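Local coordinates for immunity protein (Neisseria meningitidis, PDB 4Q7O), which is a contact-dependent growth-inhibition (CDI) immunity protein that probably protects the cell by binding and neutralising its cognate CDI toxin, at residues I8-L12 and I113-F118; F27-I31 and V55-Y60; C43-I47 and Q59-I63; P85-F89 and I101-A107. The contacts are given in a common frame with arbitrary orientation. Numbering follows the deposited sequence.

Interaction 1: I8-L12 and I113-F118; sequences IFLNL and IAISDF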
loop_
_atom_site.group_PDB
_atom_site.type_symbol
_atom_site.label_atom_id
_atom_site.label_comp_id
_atom_site.label_asym_id
_atom_site.label_seq_id
_atom_site.Cartn_x
_atom_site.Cartn_y
_atom_site.Cartn_z
ATOM N N ILE B 8 -7.223 7.767 -7.070
ATOM C CA ILE B 8 -7.413 7.582 -8.513
ATOM C C ILE B 8 -6.861 6.259 -9.056
ATOM O O ILE B 8 -7.152 5.884 -10.192
ATOM C CB ILE B 8 -6.797 8.730 -9.363
ATOM C CG1 ILE B 8 -5.269 8.721 -9.268
ATOM C CG2 ILE B 8 -7.377 10.074 -8.960
ATOM C CD1 ILE B 8 -4.582 9.490 -10.378
ATOM N N PHE B 9 -6.061 5.558 -8.262
ATOM C CA PHE B 9 -5.406 4.346 -8.750
ATOM C C PHE B 9 -6.273 3.115 -8.539
ATOM O O PHE B 9 -5.879 2.152 -7.883
ATOM C CB PHE B 9 -4.020 4.191 -8.121
ATOM C CG PHE B 9 -3.046 5.231 -8.585
ATOM C CD1 PHE B 9 -2.532 5.183 -9.876
ATOM C CD2 PHE B 9 -2.682 6.286 -7.761
ATOM C CE1 PHE B 9 -1.644 6.159 -10.333
ATOM C CE2 PHE B 9 -1.790 7.257 -8.209
ATOM C CZ PHE B 9 -1.272 7.190 -9.496
ATOM N N LEU B 10 -7.457 3.146 -9.130
ATOM C CA LEU B 10 -8.449 2.116 -8.871
ATOM C C LEU B 10 -7.979 0.746 -9.342
ATOM O O LEU B 10 -7.993 -0.227 -8.583
ATOM C CB LEU B 10 -9.783 2.479 -9.527
ATOM C CG LEU B 10 -10.396 3.796 -9.043
ATOM C CD1 LEU B 10 -11.711 4.077 -9.753
ATOM C CD2 LEU B 10 -10.601 3.776 -7.536
ATOM N N ASN B 11 -7.553 0.665 -10.595
ATOM C CA ASN B 11 -7.111 -0.613 -11.138
ATOM C C ASN B 11 -5.740 -1.052 -10.641
ATOM O O ASN B 11 -5.497 -2.246 -10.432
ATOM C CB ASN B 11 -7.194 -0.605 -12.657
ATOM C CG ASN B 11 -8.620 -0.461 -13.136
ATOM O OD1 ASN B 11 -9.525 -1.113 -12.604
ATOM N ND2 ASN B 11 -8.840 0.411 -14.110
ATOM N N LEU B 12 -4.855 -0.087 -10.422
ATOM C CA LEU B 12 -3.533 -0.389 -9.876
ATOM C C LEU B 12 -3.650 -0.992 -8.492
ATOM O O LEU B 12 -3.019 -2.000 -8.201
ATOM C CB LEU B 12 -2.663 0.874 -9.840
ATOM C CG LEU B 12 -1.202 0.828 -9.365
ATOM C CD1 LEU B 12 -1.076 0.883 -7.845
ATOM C CD2 LEU B 12 -0.452 -0.381 -9.944
ATOM N N ILE B 113 -0.858 -0.183 -15.976
ATOM C CA ILE B 113 -2.111 0.002 -15.248
ATOM C C ILE B 113 -2.155 1.351 -14.529
ATOM O O ILE B 113 -3.153 2.075 -14.594
ATOM C CB ILE B 113 -2.339 -1.143 -14.249
ATOM C CG1 ILE B 113 -2.530 -2.467 -14.995
ATOM C CG2 ILE B 113 -3.545 -0.861 -13.372
ATOM C CD1 ILE B 113 -2.464 -3.682 -14.093
ATOM N N ALA B 114 -1.063 1.697 -13.854
ATOM C CA ALA B 114 -0.983 2.962 -13.124
ATOM C C ALA B 114 -1.117 4.182 -14.032
ATOM O O ALA B 114 -1.823 5.133 -13.699
ATOM C CB ALA B 114 0.304 3.042 -12.326
ATOM N N ILE B 115 -0.445 4.169 -15.176
ATOM C CA ILE B 115 -0.520 5.325 -16.065
ATOM C C ILE B 115 -1.909 5.429 -16.701
ATOM O O ILE B 115 -2.394 6.521 -16.976
ATOM C CB ILE B 115 0.620 5.342 -17.104
ATOM C CG1 ILE B 115 0.845 6.770 -17.628
ATOM C CG2 ILE B 115 0.360 4.352 -18.243
ATOM C CD1 ILE B 115 2.041 6.876 -18.567
ATOM N N SER B 116 -2.552 4.282 -16.899
ATOM C CA SER B 116 -3.938 4.236 -17.337
ATOM C C SER B 116 -4.853 4.903 -16.308
ATOM O O SER B 116 -5.681 5.748 -16.667
ATOM C CB SER B 116 -4.376 2.790 -17.553
ATOM O OG SER B 116 -5.766 2.731 -17.792
ATOM N N ASP B 117 -4.724 4.506 -15.042
ATOM C CA ASP B 117 -5.489 5.150 -13.970
ATOM C C ASP B 117 -5.282 6.660 -14.010
ATOM O O ASP B 117 -6.238 7.437 -13.904
ATOM C CB ASP B 117 -5.062 4.642 -12.581
ATOM C CG ASP B 117 -5.550 3.228 -12.272
ATOM O OD1 ASP B 117 -6.549 2.771 -12.864
ATOM O OD2 ASP B 117 -4.938 2.578 -11.398
ATOM N N PHE B 118 -4.031 7.072 -14.176
ATOM C CA PHE B 118 -3.697 8.489 -14.175
ATOM C C PHE B 118 -4.335 9.243 -15.345
ATOM O O PHE B 118 -4.955 10.293 -15.153
ATOM C CB PHE B 118 -2.177 8.690 -14.176
ATOM C CG PHE B 118 -1.772 10.133 -14.254
ATOM C CD1 PHE B 118 -1.915 10.968 -13.152
ATOM C CD2 PHE B 118 -1.269 10.665 -15.429
ATOM C CE1 PHE B 118 -1.553 12.305 -13.225
ATOM C CE2 PHE B 118 -0.907 12.004 -15.509
ATOM C CZ PHE B 118 -1.047 12.824 -14.405
HETATM O O HOH W 1 -8.457 6.720 -12.431
HETATM O O HOH W 2 -6.665 1.706 -15.399
#

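Interaction 2: F27-I31 and V55-Y60; sequences FFETI and VIGAQY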
loop_
_atom_site.group_PDB
_atom_site.type_symbol
_atom_site.label_atom_id
_atom_site.label_comp_id
_atom_site.label_asym_id
_atom_site.label_seq_id
_atom_site.Cartn_x
_atom_site.Cartn_y
_atom_site.Cartn_z
ATOM N N PHE B 27 3.772 3.270 -3.432
ATOM C CA PHE B 27 4.684 3.982 -4.322
ATOM C C PHE B 27 3.939 4.988 -5.203
ATOM O O PHE B 27 4.256 6.179 -5.217
ATOM C CB PHE B 27 5.451 2.973 -5.183
ATOM C CG PHE B 27 6.381 3.603 -6.178
ATOM C CD1 PHE B 27 7.691 3.907 -5.835
ATOM C CD2 PHE B 27 5.958 3.865 -7.471
ATOM C CE1 PHE B 27 8.546 4.486 -6.755
ATOM C CE2 PHE B 27 6.810 4.452 -8.391
ATOM C CZ PHE B 27 8.100 4.759 -8.034
ATOM N N PHE B 28 2.930 4.518 -5.922
ATOM C CA PHE B 28 2.217 5.407 -6.827
ATOM C C PHE B 28 1.373 6.456 -6.116
ATOM O O PHE B 28 1.383 7.619 -6.513
ATOM C CB PHE B 28 1.409 4.617 -7.860
ATOM C CG PHE B 28 2.251 4.087 -8.968
ATOM C CD1 PHE B 28 2.809 4.957 -9.894
ATOM C CD2 PHE B 28 2.510 2.732 -9.082
ATOM C CE1 PHE B 28 3.604 4.486 -10.921
ATOM C CE2 PHE B 28 3.303 2.258 -10.109
ATOM C CZ PHE B 28 3.852 3.136 -11.025
ATOM N N GLU B 29 0.675 6.072 -5.052
ATOM C CA GLU B 29 -0.183 7.037 -4.377
ATOM C C GLU B 29 0.612 8.156 -3.730
ATOM O O GLU B 29 0.223 9.323 -3.787
ATOM C CB GLU B 29 -1.077 6.369 -3.334
ATOM C CG GLU B 29 -1.964 7.346 -2.554
ATOM C CD GLU B 29 -2.889 8.186 -3.429
ATOM O OE1 GLU B 29 -3.193 7.787 -4.573
ATOM O OE2 GLU B 29 -3.325 9.258 -2.955
ATOM N N THR B 30 1.738 7.811 -3.122
ATOM C CA THR B 30 2.494 8.831 -2.411
ATOM C C THR B 30 3.197 9.797 -3.376
ATOM O O THR B 30 3.266 10.992 -3.113
ATOM C CB THR B 30 3.448 8.235 -1.356
ATOM O OG1 THR B 30 4.367 7.349 -1.990
ATOM C CG2 THR B 30 2.663 7.474 -0.297
ATOM N N ILE B 31 3.702 9.293 -4.498
ATOM C CA ILE B 31 4.275 10.185 -5.508
ATOM C C ILE B 31 3.210 11.095 -6.118
ATOM O O ILE B 31 3.408 12.302 -6.254
ATOM C CB ILE B 31 4.990 9.393 -6.607
ATOM C CG1 ILE B 31 6.206 8.686 -6.010
ATOM C CG2 ILE B 31 5.391 10.298 -7.766
ATOM C CD1 ILE B 31 6.814 7.669 -6.922
ATOM N N VAL B 55 12.537 9.727 -5.188
ATOM C CA VAL B 55 12.163 10.913 -4.438
ATOM C C VAL B 55 12.276 10.570 -2.964
ATOM O O VAL B 55 12.561 9.425 -2.607
ATOM C CB VAL B 55 10.721 11.364 -4.754
ATOM C CG1 VAL B 55 10.634 11.879 -6.177
ATOM C CG2 VAL B 55 9.735 10.211 -4.530
ATOM N N ILE B 56 12.058 11.554 -2.100
ATOM C CA ILE B 56 12.069 11.266 -0.675
ATOM C C ILE B 56 10.900 10.329 -0.373
ATOM O O ILE B 56 9.742 10.646 -0.669
ATOM C CB ILE B 56 12.014 12.543 0.193
ATOM C CG1 ILE B 56 13.242 13.416 -0.075
ATOM C CG2 ILE B 56 11.946 12.170 1.667
ATOM C CD1 ILE B 56 13.244 14.744 0.673
ATOM N N GLY B 57 11.218 9.145 0.147
ATOM C CA GLY B 57 10.201 8.186 0.546
ATOM C C GLY B 57 9.698 7.229 -0.523
ATOM O O GLY B 57 8.759 6.476 -0.268
ATOM N N ALA B 58 10.299 7.247 -1.713
ATOM C CA ALA B 58 9.884 6.329 -2.773
ATOM C C ALA B 58 10.926 6.225 -3.867
ATOM O O ALA B 58 11.397 7.236 -4.372
ATOM C CB ALA B 58 8.553 6.767 -3.369
ATOM N N GLN B 59 11.261 5.005 -4.264
ATOM C CA GLN B 59 12.205 4.823 -5.357
ATOM C C GLN B 59 12.058 3.463 -6.012
ATOM O O GLN B 59 11.519 2.522 -5.422
ATOM C CB GLN B 59 13.644 4.973 -4.857
ATOM C CG GLN B 59 14.068 3.851 -3.918
ATOM C CD GLN B 59 15.548 3.875 -3.584
ATOM O OE1 GLN B 59 16.361 4.404 -4.345
ATOM N NE2 GLN B 59 15.906 3.292 -2.446
ATOM N N TYR B 60 12.562 3.365 -7.237
ATOM C CA TYR B 60 12.813 2.069 -7.857
ATOM C C TYR B 60 14.157 2.068 -8.556
ATOM O O TYR B 60 14.682 3.119 -8.940
ATOM C CB TYR B 60 11.694 1.634 -8.824
ATOM C CG TYR B 60 11.493 2.535 -10.034
ATOM C CD1 TYR B 60 12.370 2.500 -11.123
ATOM C CD2 TYR B 60 10.412 3.411 -10.096
ATOM C CE1 TYR B 60 12.186 3.329 -12.230
ATOM C CE2 TYR B 60 10.211 4.241 -11.197
ATOM C CZ TYR B 60 11.105 4.195 -12.262
ATOM O OH TYR B 60 10.926 5.005 -13.365
HETATM O O HOH W 3 6.180 6.671 0.173
#

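Interaction 3: C43-I47 and Q59-I63; sequences CFKNI and QYEKI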
loop_
_atom_site.group_PDB
_atom_site.type_symbol
_atom_site.label_atom_id
_atom_site.label_comp_id
_atom_site.label_asym_id
_atom_site.label_seq_id
_atom_site.Cartn_x
_atom_site.Cartn_y
_atom_site.Cartn_z
ATOM N N CYS B 43 8.613 9.777 -13.510
ATOM C CA CYS B 43 8.566 8.483 -12.836
ATOM C C CYS B 43 8.071 7.378 -13.781
ATOM O O CYS B 43 8.656 6.299 -13.840
ATOM C CB CYS B 43 7.670 8.562 -11.591
ATOM S SG CYS B 43 7.362 6.992 -10.786
ATOM N N PHE B 44 7.011 7.657 -14.541
ATOM C CA PHE B 44 6.506 6.695 -15.521
ATOM C C PHE B 44 7.522 6.418 -16.632
ATOM O O PHE B 44 7.622 5.296 -17.121
ATOM C CB PHE B 44 5.192 7.175 -16.156
ATOM C CG PHE B 44 3.982 7.020 -15.270
ATOM C CD1 PHE B 44 3.628 5.777 -14.767
ATOM C CD2 PHE B 44 3.156 8.108 -15.008
ATOM C CE1 PHE B 44 2.498 5.633 -13.979
ATOM C CE2 PHE B 44 2.023 7.972 -14.225
ATOM C CZ PHE B 44 1.698 6.733 -13.704
ATOM N N LYS B 45 8.271 7.444 -17.027
ATOM C CA LYS B 45 9.199 7.325 -18.156
ATOM C C LYS B 45 10.498 6.601 -17.835
ATOM O O LYS B 45 11.027 5.861 -18.671
ATOM C CB LYS B 45 9.566 8.711 -18.689
ATOM C CG LYS B 45 8.482 9.374 -19.480
ATOM C CD LYS B 45 9.015 10.616 -20.146
ATOM C CE LYS B 45 8.375 11.851 -19.573
ATOM N NZ LYS B 45 8.926 13.084 -20.200
ATOM N N ASN B 46 11.024 6.836 -16.637
ATOM C CA ASN B 46 12.388 6.423 -16.318
ATOM C C ASN B 46 12.588 4.918 -16.348
ATOM O O ASN B 46 13.695 4.444 -16.569
ATOM C CB ASN B 46 12.831 6.974 -14.961
ATOM C CG ASN B 46 13.346 8.394 -15.039
ATOM O OD1 ASN B 46 13.125 9.105 -16.020
ATOM N ND2 ASN B 46 14.036 8.819 -13.988
ATOM N N ILE B 47 11.518 4.164 -16.129
ATOM C CA ILE B 47 11.626 2.711 -16.157
ATOM C C ILE B 47 12.119 2.213 -17.527
ATOM O O ILE B 47 12.826 1.214 -17.609
ATOM C CB ILE B 47 10.305 2.025 -15.731
ATOM C CG1 ILE B 47 10.553 0.560 -15.343
ATOM C CG2 ILE B 47 9.217 2.179 -16.812
ATOM C CD1 ILE B 47 9.399 -0.071 -14.585
ATOM N N GLN B 59 11.261 5.005 -4.264
ATOM C CA GLN B 59 12.205 4.823 -5.357
ATOM C C GLN B 59 12.058 3.463 -6.012
ATOM O O GLN B 59 11.519 2.522 -5.422
ATOM C CB GLN B 59 13.644 4.973 -4.857
ATOM C CG GLN B 59 14.068 3.851 -3.918
ATOM C CD GLN B 59 15.548 3.875 -3.584
ATOM O OE1 GLN B 59 16.361 4.404 -4.345
ATOM N NE2 GLN B 59 15.906 3.292 -2.446
ATOM N N TYR B 60 12.562 3.365 -7.237
ATOM C CA TYR B 60 12.813 2.069 -7.857
ATOM C C TYR B 60 14.157 2.068 -8.556
ATOM O O TYR B 60 14.682 3.119 -8.940
ATOM C CB TYR B 60 11.694 1.634 -8.824
ATOM C CG TYR B 60 11.493 2.535 -10.034
ATOM C CD1 TYR B 60 12.370 2.500 -11.123
ATOM C CD2 TYR B 60 10.412 3.411 -10.096
ATOM C CE1 TYR B 60 12.186 3.329 -12.230
ATOM C CE2 TYR B 60 10.211 4.241 -11.197
ATOM C CZ TYR B 60 11.105 4.195 -12.262
ATOM O OH TYR B 60 10.926 5.005 -13.365
ATOM N N GLU B 61 14.701 0.873 -8.740
ATOM C CA GLU B 61 15.934 0.706 -9.477
ATOM C C GLU B 61 15.935 -0.696 -10.057
ATOM O O GLU B 61 15.756 -1.672 -9.324
ATOM C CB GLU B 61 17.125 0.904 -8.538
ATOM C CG GLU B 61 18.489 0.888 -9.185
ATOM C CD GLU B 61 19.594 0.981 -8.148
ATOM O OE1 GLU B 61 19.288 0.833 -6.944
ATOM O OE2 GLU B 61 20.760 1.207 -8.532
ATOM N N LYS B 62 16.101 -0.805 -11.371
ATOM C CA LYS B 62 16.333 -2.111 -11.968
ATOM C C LYS B 62 17.576 -2.724 -11.334
ATOM O O LYS B 62 18.562 -2.027 -11.070
ATOM C CB LYS B 62 16.523 -1.990 -13.476
ATOM C CG LYS B 62 15.250 -1.640 -14.215
ATOM C CD LYS B 62 15.469 -1.634 -15.714
ATOM C CE LYS B 62 14.165 -1.382 -16.454
ATOM N NZ LYS B 62 14.348 -1.312 -17.931
ATOM N N ILE B 63 17.527 -4.029 -11.086
ATOM C CA ILE B 63 18.613 -4.699 -10.392
ATOM C C ILE B 63 19.654 -5.177 -11.386
ATOM O O ILE B 63 19.341 -5.930 -12.313
ATOM C CB ILE B 63 18.085 -5.872 -9.554
ATOM C CG1 ILE B 63 17.224 -5.329 -8.405
ATOM C CG2 ILE B 63 19.235 -6.717 -9.013
ATOM C CD1 ILE B 63 16.486 -6.385 -7.633
#

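Interaction 4: P85-F89 and I101-A107; sequences PSIYF and IIPINLA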
loop_
_atom_site.group_PDB
_atom_site.type_symbol
_atom_site.label_atom_id
_atom_site.label_comp_id
_atom_site.label_asym_id
_atom_site.label_seq_id
_atom_site.Cartn_x
_atom_site.Cartn_y
_atom_site.Cartn_z
ATOM N N PRO B 85 15.132 -10.860 -15.226
ATOM C CA PRO B 85 15.423 -9.444 -14.970
ATOM C C PRO B 85 14.406 -8.870 -13.987
ATOM O O PRO B 85 13.188 -8.986 -14.192
ATOM C CB PRO B 85 15.268 -8.800 -16.348
ATOM C CG PRO B 85 15.627 -9.923 -17.312
ATOM C CD PRO B 85 15.056 -11.159 -16.668
ATOM N N SER B 86 14.917 -8.263 -12.925
ATOM C CA SER B 86 14.091 -7.834 -11.808
ATOM C C SER B 86 14.334 -6.380 -11.435
ATOM O O SER B 86 15.291 -5.751 -11.878
ATOM C CB SER B 86 14.319 -8.739 -10.594
ATOM O OG SER B 86 13.913 -10.075 -10.865
ATOM N N ILE B 87 13.462 -5.860 -10.588
ATOM C CA ILE B 87 13.508 -4.464 -10.206
ATOM C C ILE B 87 13.139 -4.307 -8.737
ATOM O O ILE B 87 12.261 -5.003 -8.219
ATOM C CB ILE B 87 12.608 -3.627 -11.145
ATOM C CG1 ILE B 87 12.561 -2.155 -10.725
ATOM C CG2 ILE B 87 11.207 -4.250 -11.255
ATOM C CD1 ILE B 87 11.967 -1.259 -11.790
ATOM N N TYR B 88 13.852 -3.407 -8.072
ATOM C CA TYR B 88 13.682 -3.125 -6.655
ATOM C C TYR B 88 12.839 -1.880 -6.448
ATOM O O TYR B 88 13.075 -0.866 -7.088
ATOM C CB TYR B 88 15.068 -2.923 -6.045
ATOM C CG TYR B 88 15.111 -2.360 -4.647
ATOM C CD1 TYR B 88 15.014 -3.186 -3.534
ATOM C CD2 TYR B 88 15.322 -1.006 -4.442
ATOM C CE1 TYR B 88 15.096 -2.669 -2.248
ATOM C CE2 TYR B 88 15.405 -0.483 -3.170
ATOM C CZ TYR B 88 15.287 -1.316 -2.077
ATOM O OH TYR B 88 15.381 -0.783 -0.812
ATOM N N PHE B 89 11.860 -1.967 -5.552
ATOM C CA PHE B 89 11.075 -0.815 -5.129
ATOM C C PHE B 89 11.207 -0.621 -3.636
ATOM O O PHE B 89 11.273 -1.592 -2.882
ATOM C CB PHE B 89 9.588 -1.030 -5.434
ATOM C CG PHE B 89 9.247 -0.933 -6.876
ATOM C CD1 PHE B 89 9.454 -2.015 -7.722
ATOM C CD2 PHE B 89 8.691 0.230 -7.389
ATOM C CE1 PHE B 89 9.126 -1.933 -9.063
ATOM C CE2 PHE B 89 8.358 0.319 -8.732
ATOM C CZ PHE B 89 8.573 -0.759 -9.568
ATOM N N ILE B 101 10.857 -6.643 -4.353
ATOM C CA ILE B 101 11.465 -6.946 -5.641
ATOM C C ILE B 101 10.481 -7.752 -6.480
ATOM O O ILE B 101 9.857 -8.688 -5.981
ATOM C CB ILE B 101 12.776 -7.721 -5.462
ATOM C CG1 ILE B 101 13.826 -6.819 -4.797
ATOM C CG2 ILE B 101 13.268 -8.260 -6.791
ATOM C CD1 ILE B 101 15.016 -7.577 -4.209
ATOM N N ILE B 102 10.322 -7.370 -7.745
ATOM C CA ILE B 102 9.468 -8.102 -8.676
ATOM C C ILE B 102 10.150 -8.218 -10.043
ATOM O O ILE B 102 11.082 -7.471 -10.333
ATOM C CB ILE B 102 8.080 -7.429 -8.835
ATOM C CG1 ILE B 102 8.223 -5.944 -9.192
ATOM C CG2 ILE B 102 7.250 -7.613 -7.577
ATOM C CD1 ILE B 102 6.885 -5.260 -9.505
ATOM N N PRO B 103 9.691 -9.151 -10.890
ATOM C CA PRO B 103 10.238 -9.169 -12.251
ATOM C C PRO B 103 9.906 -7.882 -13.000
ATOM O O PRO B 103 8.845 -7.294 -12.783
ATOM C CB PRO B 103 9.505 -10.347 -12.908
ATOM C CG PRO B 103 9.062 -11.215 -11.761
ATOM C CD PRO B 103 8.719 -10.239 -10.667
ATOM N N ILE B 104 10.798 -7.454 -13.886
ATOM C CA ILE B 104 10.551 -6.272 -14.702
ATOM C C ILE B 104 9.256 -6.388 -15.521
ATOM O O ILE B 104 8.531 -5.416 -15.677
ATOM C CB ILE B 104 11.777 -5.942 -15.586
ATOM C CG1 ILE B 104 12.915 -5.414 -14.707
ATOM C CG2 ILE B 104 11.431 -4.919 -16.655
ATOM C CD1 ILE B 104 14.242 -5.286 -15.419
ATOM N N ASN B 105 8.939 -7.576 -16.014
ATOM C CA ASN B 105 7.699 -7.743 -16.769
ATOM C C ASN B 105 6.485 -7.362 -15.936
ATOM O O ASN B 105 5.577 -6.669 -16.408
ATOM C CB ASN B 105 7.542 -9.189 -17.248
ATOM C CG ASN B 105 8.468 -9.536 -18.382
ATOM O OD1 ASN B 105 9.072 -8.659 -19.009
ATOM N ND2 ASN B 105 8.572 -10.826 -18.672
ATOM N N LEU B 106 6.456 -7.830 -14.694
ATOM C CA LEU B 106 5.358 -7.485 -13.797
ATOM C C LEU B 106 5.364 -5.998 -13.474
ATOM O O LEU B 106 4.310 -5.373 -13.407
ATOM C CB LEU B 106 5.403 -8.336 -12.521
ATOM C CG LEU B 106 4.327 -7.995 -11.483
ATOM C CD1 LEU B 106 2.919 -8.183 -12.034
ATOM C CD2 LEU B 106 4.509 -8.820 -10.229
ATOM N N ALA B 107 6.549 -5.422 -13.291
ATOM C CA ALA B 107 6.637 -3.975 -13.087
ATOM C C ALA B 107 6.019 -3.203 -14.251
ATOM O O ALA B 107 5.250 -2.264 -14.036
ATOM C CB ALA B 107 8.073 -3.541 -12.873
HETATM O O HOH W 4 11.009 -9.737 -16.021
#

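Interaction 1: I8-L12 and I113-F118
The carboxylate of Asp117, brought in from the helix 104-121, receives the backbone at the start of the helix 10-18. Leu12 N donates to Asp117 OD2 at 2.8 Å and Asn11 N to Asp117 OD1 at 3.3 Å, so first-turn amides of a helix, which lack intrahelical acceptors, are satisfied by a side chain more than 100 residues further along. Two waters extend the network. One gives its hydrogens to Ile8 O (2.7 Å) and Asp117 O (2.8 Å); the other donates to Asp117 OD1 (2.8 Å), accepts from Asn11 ND2 (2.8 Å) and lies 2.8 Å from Ser116 OG. Apolar contacts flank this polar centre: Leu12 CG meets Ala114 CB at 4.0 Å, Ile113 CG2 lies 4.0 Å from Leu12 CB, and Ile8 CD1 lies 4.1 Å from Phe118 CD1, at the edge of that ring. Helix 22-34 packs against Phe9 and Leu12. A buried negative charge at a helix N-terminus, held by two amides and a water, implies favourable interaction with the helix dipole.

Interaction 2: F27-I31 and V55-Y60
This is a buried, apolar helix-on-sheet contact, in which the helix 22-34 lies against the start of the strand 58-62 and the turn that precedes it. The axes of the short segments 27-31 and 58-60 approach to 9.0 Å and run at 130° to each other. No direct hydrogen bond joins the two segments. Ala58 sits at the centre: its CB points to the helix and touches Phe27 CD1 at 3.9 Å and Ile31 CG1 at 4.0 Å, so a small side chain lets the helix come close. Ile31 CG1 also reaches Val55 CG2 at 4.1 Å. The strand is entered through a type II beta turn from Val55 to Ala58, closed by Val55 N to Ala58 O (2.9 Å) and Ala58 N to Val55 O (3.3 Å); it links the antiparallel strands 52-55 and 58-62 as a beta hairpin. Gly57 adopts the positive phi (88°) expected at the third position of such a turn. Farther along the strand, Phe27 CZ meets Tyr60 CD2 at 3.4 Å, the ring planes inclined at 53°, while Phe89 stands edge-to-face to Phe27 and Phe111 to Tyr60. At the turn end, a water donates to both Thr30 OG1 (2.9 Å) and Gly57 O (2.6 Å); Thr30 OG1 is also bonded to Ile26 O in its own helix, and Thr30 O accepts a hydrogen bond from Asn96 of the second subunit.

Interaction 3: C43-I47 and Q59-I63
The C-terminal end of the helix 37-46 is tied to the strand 58-62 of the antiparallel sheet, a helix-to-sheet contact in the interior of an alpha+beta fold. Hydrogen bonding is carried by two strand side chains that reach backbone carbonyls at the end of the helix and just beyond it. Tyr60 OH donates to Cys43 O at 2.7 Å. This oxygen belongs to the last turn, where carbonyls begin to lack amide partners along the chain, so the tyrosine hydroxyl serves as a substitute. Lys62 NZ makes the second bond just past the helix, donating to Ile47 O at 3.0 Å. Within the two segments the Tyr60 ring otherwise meets sulfur and aliphatic groups. Cys43 SG lies beside the ring edge, 5.4 Å from its centroid and 4.0 Å from Tyr60 CE2, a sulfur-aromatic contact. Ile47 CB comes to 4.2 Å from Tyr60 CZ. Phe111 of the helix 104-121 meets the same ring edge-to-face, and Phe53 of the neighbouring strand also touches it, so Tyr60 is enclosed by helices and sheet together. The aliphatic part of Lys62 adds a further packing contact: the extended chain brings its end to the isoleucine, with Lys62 CE 4.2 Å from Ile47 CG1. Asn46 turns its amide to His52 O, on the adjoining strand, through ND2, whereas its methylene packs against the hydroxyl, with Asn46 CB 3.2 Å from Tyr60 OH.

Interaction 4: P85-F89 and I101-A107
Ile87 lies over the point where a strand passes into a helix: its CG2 is 3.6 Å from Ala107 CB and 4.0 Å from Ile102 CG1, and its CB is 4.0 Å from Ile104 CG1. Phe89, two residues on, continues this surface, with Phe89 CE1 at 4.0 Å from Ile102 CD1 and 4.3 Å from Ala107 CB. Phe27 of the helix 22-34 meets that ring edge-to-face, so this face of the sheet looks into the helical part of the protein. The strands 86-91 and 98-103 form an antiparallel beta hairpin at one end of the four-stranded sheet, and the axes of the segments 86-89 and 101-103 run at 150° to each other. Ile87 and Ile102 are a hydrogen-bonded pair, joined by Ile87 N to Ile102 O (2.9 Å) and Ile102 N to Ile87 O (3.1 Å). Their neighbours Ser86 with Pro103 and Tyr88 with Ile101 are non-hydrogen-bonded pairs. On the other face, Tyr88 CD1 packs at 4.0 Å from Ile101 CG1, and Tyr88 OH is bonded to Glu99. The last pair ends at Pro103, which is also the N-cap residue of the helix 104-121. The first-turn amide Ile104 N finds its acceptor across the hairpin in Pro85 O (2.9 Å), which also accepts from a water that in turn takes the hydrogen of Asn105 N (3.0 Å).

Overall arrangement
Interactions 2 and 3 share Gln59 and Tyr60 on strand 58-62, with centres about 10 Å apart, and Phe27 CE2 lies 3.5 Å from Cys43 SG. Interaction 4 sits on the next strand, its centre about 10 Å from that of interaction 3; Glu61 O and Tyr88 N, 2.9 Å apart, probably form a hydrogen bond between them. Interaction 1 closes the longest loop, with the other three nested inside, and is about 18 Å from interaction 4 (centres), though both use helix 104-121. Phe28 joins the helical side, its CZ 3.8 Å from Ala114 CB and its CE1 3.4 Å from Phe44 CE1. A formic acid, probably from crystallisation, lies about 4 Å from the Tyr88 side chain.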